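Local atomic coordinates of lipoprotein (Streptococcus pneumoniae, PDB entry 3CX3), a protein that binds zinc and probably delivers it to an ABC transporter as the surface-attached, solute-binding lipoprotein of a pneumococcal metal-uptake system. Residues Ala22-Val27 against Asp137-Val142; Asp60-His65 against Gly74-Asn79; Glu92-Glu97 against Ala128-Gln133; Leu199-Ile204 against Ser238-Thr243. One frame throughout, in Å; residues are numbered along the deposited sequence.

Contact 1 (Ala22-Val27 against Asp137-Val142); sequences AMVKEV and DKLSEV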
# COMPACT_ATOMS: atom_id res chain seq x y z
N ALA A 22 -1.78 0.24 9.96
CA ALA A 22 -0.79 -0.64 10.52
C ALA A 22 0.48 0.07 10.90
O ALA A 22 1.17 -0.33 11.83
CB ALA A 22 -0.47 -1.73 9.54
N MSE A 23 0.80 1.12 10.17
CA MSE A 23 2.04 1.82 10.35
C MSE A 23 1.93 2.90 11.43
O MSE A 23 2.92 3.23 12.07
CB MSE A 23 2.45 2.44 9.02
CG MSE A 23 3.85 2.16 8.64
SE MSE A 23 4.19 2.41 6.74
CE MSE A 23 6.08 2.35 6.87
N VAL A 24 0.73 3.45 11.63
CA VAL A 24 0.53 4.39 12.73
C VAL A 24 0.47 3.61 14.04
O VAL A 24 1.08 4.00 15.04
CB VAL A 24 -0.75 5.24 12.58
CG1 VAL A 24 -0.75 6.34 13.60
CG2 VAL A 24 -0.82 5.84 11.21
N LYS A 25 -0.25 2.49 14.00
CA LYS A 25 -0.35 1.55 15.12
C LYS A 25 1.00 0.98 15.55
O LYS A 25 1.25 0.78 16.74
CB LYS A 25 -1.32 0.42 14.77
CG LYS A 25 -2.74 0.64 15.28
CD LYS A 25 -3.52 -0.66 15.36
CE LYS A 25 -4.61 -0.60 16.44
NZ LYS A 25 -4.08 -0.84 17.82
N GLU A 26 1.87 0.70 14.59
CA GLU A 26 3.22 0.24 14.91
C GLU A 26 4.07 1.36 15.50
O GLU A 26 4.92 1.10 16.36
CB GLU A 26 3.90 -0.40 13.71
CG GLU A 26 4.12 -1.89 13.89
CD GLU A 26 3.62 -2.73 12.73
OE1 GLU A 26 4.47 -3.30 12.01
OE2 GLU A 26 2.39 -2.84 12.55
N VAL A 27 3.83 2.60 15.07
CA VAL A 27 4.59 3.73 15.58
C VAL A 27 4.13 4.13 16.98
O VAL A 27 4.93 4.62 17.78
CB VAL A 27 4.58 4.94 14.60
CG1 VAL A 27 5.11 6.21 15.26
CG2 VAL A 27 5.42 4.62 13.34
N ASP A 137 7.83 11.42 12.95
CA ASP A 137 8.15 12.86 12.97
C ASP A 137 6.92 13.74 13.17
O ASP A 137 6.85 14.53 14.14
CB ASP A 137 8.87 13.27 11.68
CG ASP A 137 10.29 12.71 11.60
OD1 ASP A 137 11.03 13.07 10.66
OD2 ASP A 137 10.67 11.91 12.47
N LYS A 138 5.95 13.60 12.28
CA LYS A 138 4.74 14.42 12.33
C LYS A 138 3.97 14.13 13.60
O LYS A 138 3.51 15.05 14.27
CB LYS A 138 3.85 14.18 11.10
CG LYS A 138 4.46 14.63 9.78
CD LYS A 138 3.57 14.18 8.61
CE LYS A 138 3.57 15.15 7.44
NZ LYS A 138 4.93 15.52 6.92
N LEU A 139 3.85 12.85 13.94
CA LEU A 139 3.26 12.46 15.23
C LEU A 139 4.02 13.09 16.40
O LEU A 139 3.40 13.57 17.36
CB LEU A 139 3.17 10.95 15.39
CG LEU A 139 1.77 10.33 15.28
CD1 LEU A 139 0.96 10.94 14.13
CD2 LEU A 139 1.79 8.78 15.17
N SER A 140 5.35 13.11 16.33
CA SER A 140 6.10 13.59 17.49
C SER A 140 6.22 15.12 17.56
O SER A 140 6.59 15.66 18.61
CB SER A 140 7.43 12.85 17.69
OG SER A 140 8.35 13.08 16.66
N GLU A 141 5.88 15.83 16.48
CA GLU A 141 5.69 17.28 16.61
C GLU A 141 4.29 17.62 17.15
O GLU A 141 4.12 18.54 17.94
CB GLU A 141 6.03 18.03 15.31
CG GLU A 141 5.11 19.24 14.92
CD GLU A 141 4.98 20.34 15.99
OE1 GLU A 141 5.98 20.70 16.67
OE2 GLU A 141 3.85 20.84 16.17
N VAL A 142 3.29 16.84 16.75
CA VAL A 142 1.91 17.07 17.21
C VAL A 142 1.70 16.71 18.70
O VAL A 142 0.98 17.42 19.43
CB VAL A 142 0.90 16.36 16.28
CG1 VAL A 142 -0.38 15.92 17.01
CG2 VAL A 142 0.60 17.25 15.08
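Leu139 reaches across from its helix to two valines of residues 22-27. One methyl does all the touching. Leu139 CD2 lies 3.9 Å from Val24 CG1. The same CD2 is 4.2 Å from CG1 of Val27, one helical turn further on. The two valines meet the leucine at different angles. The side chain of Val24 stands at about a right angle to that of Leu139, while Val27 crosses it obliquely.

Both valines have the same conformation. In each, CG1 is trans to the backbone N (chi1 -170° in Val24, 168° in Val27). This turns the CG1 methyls of successive turns to the same leucine branch. The CB of Val27 and that of Leu139 point across the gap; the CB of Val24 points along it, and its CG1 closes the distance.

No hydrogen bond crosses between the segments. The closest CA atoms, those of Val27 and Leu139, are 8.8 Å apart, so side chains alone bridge the helices. The contact is small and apolar, and all three touching residues are buried.

Residues 22-27 belong to helix 18-28, and residues 137-142 end helix 125-142. Leu139 also rests on Leu88 of strand 86-89, and Val27 also touches Tyr150 of the long helix 147-173.

Contact 2 (Asp60-His65 against Gly74-Asn79); sequences DVFVYH and GSLDPN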
# COMPACT_ATOMS: atom_id res chain seq x y z
N ASP A 60 -8.79 13.57 16.76
CA ASP A 60 -7.67 14.49 17.06
C ASP A 60 -6.67 14.53 15.90
O ASP A 60 -6.08 15.57 15.61
CB ASP A 60 -6.93 14.05 18.32
CG ASP A 60 -7.78 14.12 19.56
OD1 ASP A 60 -8.07 15.25 20.04
OD2 ASP A 60 -8.14 13.03 20.08
N VAL A 61 -6.46 13.39 15.26
CA VAL A 61 -5.48 13.25 14.18
C VAL A 61 -6.04 12.43 13.03
O VAL A 61 -6.65 11.39 13.25
CB VAL A 61 -4.15 12.60 14.68
CG1 VAL A 61 -3.22 12.26 13.51
CG2 VAL A 61 -3.46 13.49 15.74
N PHE A 62 -5.84 12.91 11.81
CA PHE A 62 -6.15 12.09 10.65
C PHE A 62 -4.95 11.90 9.74
O PHE A 62 -4.27 12.86 9.35
CB PHE A 62 -7.34 12.65 9.87
CG PHE A 62 -7.67 11.85 8.64
CD1 PHE A 62 -8.20 10.55 8.75
CD2 PHE A 62 -7.48 12.38 7.37
CE1 PHE A 62 -8.52 9.82 7.62
CE2 PHE A 62 -7.81 11.64 6.23
CZ PHE A 62 -8.32 10.36 6.35
N VAL A 63 -4.71 10.63 9.41
CA VAL A 63 -3.53 10.23 8.65
C VAL A 63 -3.89 9.51 7.37
O VAL A 63 -4.54 8.46 7.41
CB VAL A 63 -2.59 9.32 9.49
CG1 VAL A 63 -1.38 8.92 8.70
CG2 VAL A 63 -2.14 10.03 10.76
N TYR A 64 -3.47 10.09 6.24
CA TYR A 64 -3.61 9.42 4.95
C TYR A 64 -2.25 9.18 4.29
O TYR A 64 -1.21 9.57 4.84
CB TYR A 64 -4.65 10.14 4.03
CG TYR A 64 -4.19 11.45 3.48
CD1 TYR A 64 -4.18 12.60 4.26
CD2 TYR A 64 -3.74 11.55 2.17
CE1 TYR A 64 -3.75 13.80 3.73
CE2 TYR A 64 -3.30 12.75 1.64
CZ TYR A 64 -3.30 13.87 2.44
OH TYR A 64 -2.86 15.07 1.91
N HIS A 65 -2.24 8.49 3.14
CA HIS A 65 -0.99 8.13 2.45
C HIS A 65 -0.43 9.32 1.68
O HIS A 65 0.68 9.77 1.98
CB HIS A 65 -1.18 6.90 1.56
CG HIS A 65 -0.00 6.56 0.68
ND1 HIS A 65 1.21 6.12 1.17
CD2 HIS A 65 0.11 6.53 -0.67
CE1 HIS A 65 2.04 5.89 0.16
NE2 HIS A 65 1.39 6.10 -0.97
N GLY A 74 -6.76 16.68 0.80
CA GLY A 74 -6.62 18.05 0.40
C GLY A 74 -8.08 18.38 0.21
O GLY A 74 -8.85 17.56 -0.31
N SER A 75 -8.49 19.55 0.67
CA SER A 75 -9.88 19.95 0.58
C SER A 75 -10.72 19.59 1.81
O SER A 75 -11.84 20.09 1.95
CB SER A 75 -10.51 19.44 -0.72
OG SER A 75 -10.08 20.27 -1.80
N LEU A 76 -10.19 18.74 2.68
CA LEU A 76 -10.66 18.66 4.05
C LEU A 76 -10.32 20.01 4.66
O LEU A 76 -9.18 20.46 4.56
CB LEU A 76 -9.96 17.54 4.82
CG LEU A 76 -10.67 16.24 5.18
CD1 LEU A 76 -11.51 15.66 4.05
CD2 LEU A 76 -9.63 15.23 5.65
N ASP A 77 -11.31 20.66 5.28
CA ASP A 77 -11.10 22.02 5.80
C ASP A 77 -11.49 22.12 7.27
O ASP A 77 -12.59 22.57 7.58
CB ASP A 77 -11.83 23.05 4.93
CG ASP A 77 -11.19 24.44 5.00
OD1 ASP A 77 -10.17 24.62 5.72
OD2 ASP A 77 -11.71 25.35 4.32
N PRO A 78 -10.57 21.72 8.16
CA PRO A 78 -10.86 21.69 9.59
C PRO A 78 -11.10 23.08 10.14
O PRO A 78 -11.96 23.27 11.01
CB PRO A 78 -9.58 21.08 10.20
CG PRO A 78 -8.89 20.41 9.06
CD PRO A 78 -9.20 21.26 7.88
N ASN A 79 -10.36 24.05 9.62
CA ASN A 79 -10.42 25.42 10.10
C ASN A 79 -11.36 26.21 9.20
O ASN A 79 -10.94 26.97 8.34
CB ASN A 79 -9.00 26.01 10.14
CG ASN A 79 -8.03 25.15 10.95
OD1 ASN A 79 -7.02 24.66 10.43
ND2 ASN A 79 -8.35 24.94 12.24
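Phe62 and Leu76 meet at about a right angle, side chain to side chain. Both CB atoms point into the gap. The touching branch of the leucine is CD2. It sits 4.0 Å from Phe62 CD2 and 4.1 Å from Phe62 CE2, so it is almost equally far from both atoms of that ring bond. The methyl approaches the ring obliquely. Phe62 has CG anti to its backbone N (chi1 179°), which carries the ring out from the strand to the leucine. Leu76 has two modelled conformers, so the contact described, which is that of one of them, is less certain.

The second meeting is looser. Tyr64, two residues along the same strand, also points to the loop. Its OH comes within 4.4 Å of the backbone N of Gly74, too far for a hydrogen bond. The backbones stay apart: the CA atoms of Phe62 and Leu76 are 10.3 Å from each other.

Helix 50-58 fills in around the pair. Ile56 touches both Phe62 and Leu76, and Tyr57 OH bonds to the backbone N of Asp77. Strand 61-64 is an inner strand of a four-stranded parallel sheet. The loop lies on the chain between it and edge strand 86-89. Such a sheet flanked by helices is typical of an alpha/beta lobe of zinc-binding, ABC-transporter solute receptors.

Contact 3 (Glu92-Glu97 against Ala128-Gln133); sequences EGMTLE and AGEEAQ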
# COMPACT_ATOMS: atom_id res chain seq x y z
N GLU A 92 4.53 12.54 2.62
CA GLU A 92 4.83 13.89 2.18
C GLU A 92 6.33 14.09 2.04
O GLU A 92 7.11 13.77 2.94
CB GLU A 92 4.24 14.89 3.15
CG GLU A 92 4.19 16.31 2.61
CD GLU A 92 3.98 17.29 3.73
OE1 GLU A 92 3.51 18.42 3.46
OE2 GLU A 92 4.27 16.92 4.89
N GLY A 93 6.74 14.61 0.88
CA GLY A 93 8.14 14.75 0.54
C GLY A 93 8.67 13.58 -0.27
O GLY A 93 9.55 13.77 -1.12
N MSE A 94 8.17 12.37 -0.01
CA MSE A 94 8.63 11.16 -0.73
C MSE A 94 8.41 11.25 -2.23
O MSE A 94 7.31 11.52 -2.68
CB MSE A 94 7.93 9.91 -0.23
CG MSE A 94 8.34 9.50 1.17
SE MSE A 94 7.44 7.86 1.58
CE MSE A 94 8.03 6.73 0.12
N THR A 95 9.46 11.00 -2.98
CA THR A 95 9.46 11.22 -4.41
C THR A 95 8.85 10.00 -5.09
O THR A 95 9.38 8.90 -4.96
CB THR A 95 10.90 11.58 -4.95
OG1 THR A 95 11.38 10.57 -5.84
CG2 THR A 95 11.90 11.72 -3.80
N LEU A 96 7.73 10.20 -5.79
CA LEU A 96 7.00 9.11 -6.49
C LEU A 96 7.30 9.03 -7.98
O LEU A 96 7.40 10.05 -8.67
CB LEU A 96 5.47 9.24 -6.30
CG LEU A 96 4.77 9.46 -4.95
CD1 LEU A 96 3.30 9.75 -5.18
CD2 LEU A 96 4.93 8.30 -4.00
N GLU A 97 7.42 7.81 -8.49
CA GLU A 97 7.69 7.62 -9.92
C GLU A 97 6.44 7.84 -10.78
O GLU A 97 5.33 7.40 -10.43
CB GLU A 97 8.42 6.28 -10.21
CG GLU A 97 7.58 4.97 -10.17
CD GLU A 97 8.42 3.69 -9.90
OE1 GLU A 97 7.81 2.60 -9.77
OE2 GLU A 97 9.68 3.76 -9.80
N ALA A 128 8.40 1.64 2.76
CA ALA A 128 7.53 1.54 3.89
C ALA A 128 8.33 2.20 5.03
O ALA A 128 7.83 3.10 5.70
CB ALA A 128 7.20 0.10 4.20
N GLY A 129 9.58 1.78 5.20
CA GLY A 129 10.48 2.36 6.20
C GLY A 129 10.47 3.87 6.28
O GLY A 129 10.17 4.44 7.34
N GLU A 130 10.77 4.53 5.16
CA GLU A 130 10.78 6.00 5.15
C GLU A 130 9.44 6.65 5.54
O GLU A 130 9.42 7.76 6.10
CB GLU A 130 11.36 6.62 3.87
CG GLU A 130 11.29 5.83 2.59
CD GLU A 130 12.46 6.18 1.64
OE1 GLU A 130 13.36 5.32 1.43
OE2 GLU A 130 12.49 7.34 1.15
N GLU A 131 8.35 5.93 5.29
CA GLU A 131 7.02 6.47 5.54
C GLU A 131 6.65 6.34 7.00
O GLU A 131 5.91 7.18 7.53
CB GLU A 131 5.98 5.78 4.66
CG GLU A 131 4.76 6.64 4.45
CD GLU A 131 3.70 5.97 3.63
OE1 GLU A 131 4.04 5.14 2.77
OE2 GLU A 131 2.51 6.28 3.84
N ALA A 132 7.16 5.28 7.64
CA ALA A 132 7.12 5.09 9.11
C ALA A 132 7.74 6.26 9.85
O ALA A 132 7.16 6.78 10.80
CB ALA A 132 7.84 3.82 9.47
N GLN A 133 8.94 6.65 9.40
CA GLN A 133 9.68 7.82 9.91
C GLN A 133 8.86 9.11 9.87
O GLN A 133 8.62 9.74 10.91
CB GLN A 133 10.97 8.04 9.11
CG GLN A 133 12.22 7.54 9.77
CD GLN A 133 12.83 8.58 10.69
OE1 GLN A 133 12.30 8.83 11.77
NE2 GLN A 133 13.93 9.19 10.27
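Met94, present as selenomethionine, makes both side-chain contacts with the helix. Its selenium rests against the aliphatic part of Glu131. Met94 SE is 4.0 Å from CB of Glu131 and 4.1 Å from CG of the same residue. The two side chains cross at about a right angle. The Met94 chain bends at its last torsion (chi3 57°), and the terminal methyl swings over to the neighbouring glutamate. There Met94 CE lies 4.2 Å from Glu130 CG. Thus both glutamates offer carbon, not carboxylate, to the methionine.

Residues 92-97 are part of the loop that leaves the edge strand 86-89 of a parallel sheet. Residues 128-133 lie in helix 125-142, which the chain enters later. The contact therefore lays a loop of this alpha/beta lobe against one of its helices. Thr121 also touches both Met94 and Glu131.

The polar bonds of these side chains run to residues outside the pair. Glu131 is extended beyond CG, and its OE2 is hydrogen-bonded to His65 ND1. That bond probably holds the buried carboxylate in place and may polarise the imidazole. At the start of the loop, Glu92 OE2 forms a salt bridge with Lys138 NZ, further along the same helix. Glu97 OE1 is hydrogen-bonded to Ser188 OG.

Contact 4 (Leu199-Ile204 against Ser238-Thr243); sequences LGIAGI and SKVAET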
# COMPACT_ATOMS: atom_id res chain seq x y z
N LEU A 199 4.00 -6.54 -14.77
CA LEU A 199 2.91 -6.05 -15.60
C LEU A 199 1.60 -6.20 -14.83
O LEU A 199 1.29 -7.29 -14.27
CB LEU A 199 2.86 -6.77 -16.95
CG LEU A 199 1.81 -6.31 -17.96
CD1 LEU A 199 2.13 -4.93 -18.55
CD2 LEU A 199 1.66 -7.33 -19.07
N GLY A 200 0.86 -5.10 -14.76
CA GLY A 200 -0.47 -5.16 -14.18
C GLY A 200 -1.52 -5.33 -15.26
O GLY A 200 -1.39 -4.75 -16.35
N ILE A 201 -2.54 -6.13 -14.97
CA ILE A 201 -3.67 -6.23 -15.89
C ILE A 201 -4.36 -4.85 -16.01
O ILE A 201 -4.60 -4.33 -17.12
CB ILE A 201 -4.61 -7.39 -15.52
CG1 ILE A 201 -3.91 -8.71 -15.85
CG2 ILE A 201 -5.94 -7.34 -16.33
CD1 ILE A 201 -4.37 -9.87 -15.00
N ALA A 202 -4.62 -4.23 -14.85
CA ALA A 202 -5.14 -2.85 -14.80
C ALA A 202 -4.02 -1.82 -14.54
O ALA A 202 -2.90 -2.21 -14.19
CB ALA A 202 -6.23 -2.73 -13.76
N GLY A 203 -4.31 -0.53 -14.72
CA GLY A 203 -3.34 0.53 -14.43
C GLY A 203 -3.13 0.74 -12.94
O GLY A 203 -3.41 -0.15 -12.13
N ILE A 204 -2.65 1.91 -12.54
CA ILE A 204 -2.38 2.05 -11.09
C ILE A 204 -3.61 1.82 -10.20
O ILE A 204 -3.48 1.38 -9.07
CB ILE A 204 -1.57 3.34 -10.68
CG1 ILE A 204 -2.46 4.40 -10.02
CG2 ILE A 204 -0.71 3.86 -11.85
CD1 ILE A 204 -2.79 5.61 -10.89
N SER A 238 -11.57 -8.99 -10.30
CA SER A 238 -11.00 -9.31 -11.61
C SER A 238 -11.44 -10.68 -12.10
O SER A 238 -10.79 -11.70 -11.87
CB SER A 238 -9.49 -9.13 -11.71
OG SER A 238 -9.11 -8.91 -13.07
N LYS A 239 -12.58 -10.66 -12.76
CA LYS A 239 -12.94 -11.67 -13.72
C LYS A 239 -11.96 -11.50 -14.88
O LYS A 239 -11.50 -12.47 -15.46
CB LYS A 239 -14.37 -11.44 -14.19
CG LYS A 239 -15.42 -12.15 -13.35
CD LYS A 239 -15.20 -12.03 -11.83
CE LYS A 239 -15.89 -13.17 -11.08
NZ LYS A 239 -15.28 -14.51 -11.34
N VAL A 240 -11.62 -10.25 -15.18
CA VAL A 240 -10.76 -9.95 -16.31
C VAL A 240 -9.37 -10.63 -16.21
O VAL A 240 -8.71 -10.85 -17.22
CB VAL A 240 -10.77 -8.40 -16.63
CG1 VAL A 240 -11.19 -7.62 -15.42
CG2 VAL A 240 -9.45 -7.91 -17.22
N ALA A 241 -9.00 -11.02 -14.99
CA ALA A 241 -7.86 -11.91 -14.74
C ALA A 241 -8.26 -13.38 -14.92
O ALA A 241 -7.76 -14.03 -15.81
CB ALA A 241 -7.26 -11.68 -13.37
N GLU A 242 -9.16 -13.89 -14.07
CA GLU A 242 -9.70 -15.24 -14.26
C GLU A 242 -9.71 -15.61 -15.73
O GLU A 242 -9.18 -16.64 -16.14
CB GLU A 242 -11.14 -15.34 -13.73
CG GLU A 242 -11.33 -16.03 -12.38
CD GLU A 242 -11.40 -15.06 -11.22
OE1 GLU A 242 -10.41 -15.00 -10.46
OE2 GLU A 242 -12.42 -14.35 -11.07
N THR A 243 -10.32 -14.74 -16.53
CA THR A 243 -10.52 -14.97 -17.95
C THR A 243 -9.23 -14.69 -18.76
O THR A 243 -9.25 -14.01 -19.78
CB THR A 243 -11.76 -14.17 -18.47
OG1 THR A 243 -11.51 -12.77 -18.35
CG2 THR A 243 -13.03 -14.51 -17.66
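Ile201 fills the close part of this contact with two of its branches. Its CG2 methyl is 3.7 Å from CG2 of Val240. Its CD1 methyl reaches past to Ala241, 3.8 Å from CB and 4.1 Å from CA of that residue. The first torsion divides the work. CG2 lies trans to the backbone N, while CG1 lies trans to the carbonyl carbon (chi1 -72°) and carries CD1 to the alanine. The side chains of Ile201 and Val240 run alongside each other, pointing opposite ways. Ile201 and Ala241 are buried here, and Pro210 also touches the isoleucine.

The outer part of the helix is polar and takes no part in the packing. Lys239 NZ makes a salt bridge of 2.9 Å to Glu242 OE2, on the anti side of the carboxylate. Lys239 O accepts from both Thr243 N and Thr243 OG1; the hydroxyl stands above the carbonyl plane. Lys239 and Thr243 are exposed.

Ser238 is the N-cap. Its OG accepts a weak bond of 2.9 Å from Ala241 N, at the start of helix 239-245. The contact joins this helix to the corner after edge strand 198-200 of the second parallel sheet. A parallel sheet with helices packed about it is typical of each lobe of a two-lobed solute-binding protein, and this is the second lobe.

How the contacts relate
Contacts 1, 2 and 3 share the lobe built on strands 12-15, 33-36, 61-64 and 86-89; contact 4 lies in the other lobe, its centre about 34 Å from that of contact 1. Contacts 1 and 4 are buried and join aliphatic groups, while contacts 2 and 3 are partly buried. Contact 2 adds an aromatic ring, contact 3 a selenium atom against glutamate carbons. Contacts 1 and 3 both use helix 125-142. Contacts 1 and 2 meet through valines, Val24 CG2 lying 4.0 Å from Val63 CG1. The polar link between contacts 2 and 3 is a probable hydrogen bond. Contact 4 touches none of the others.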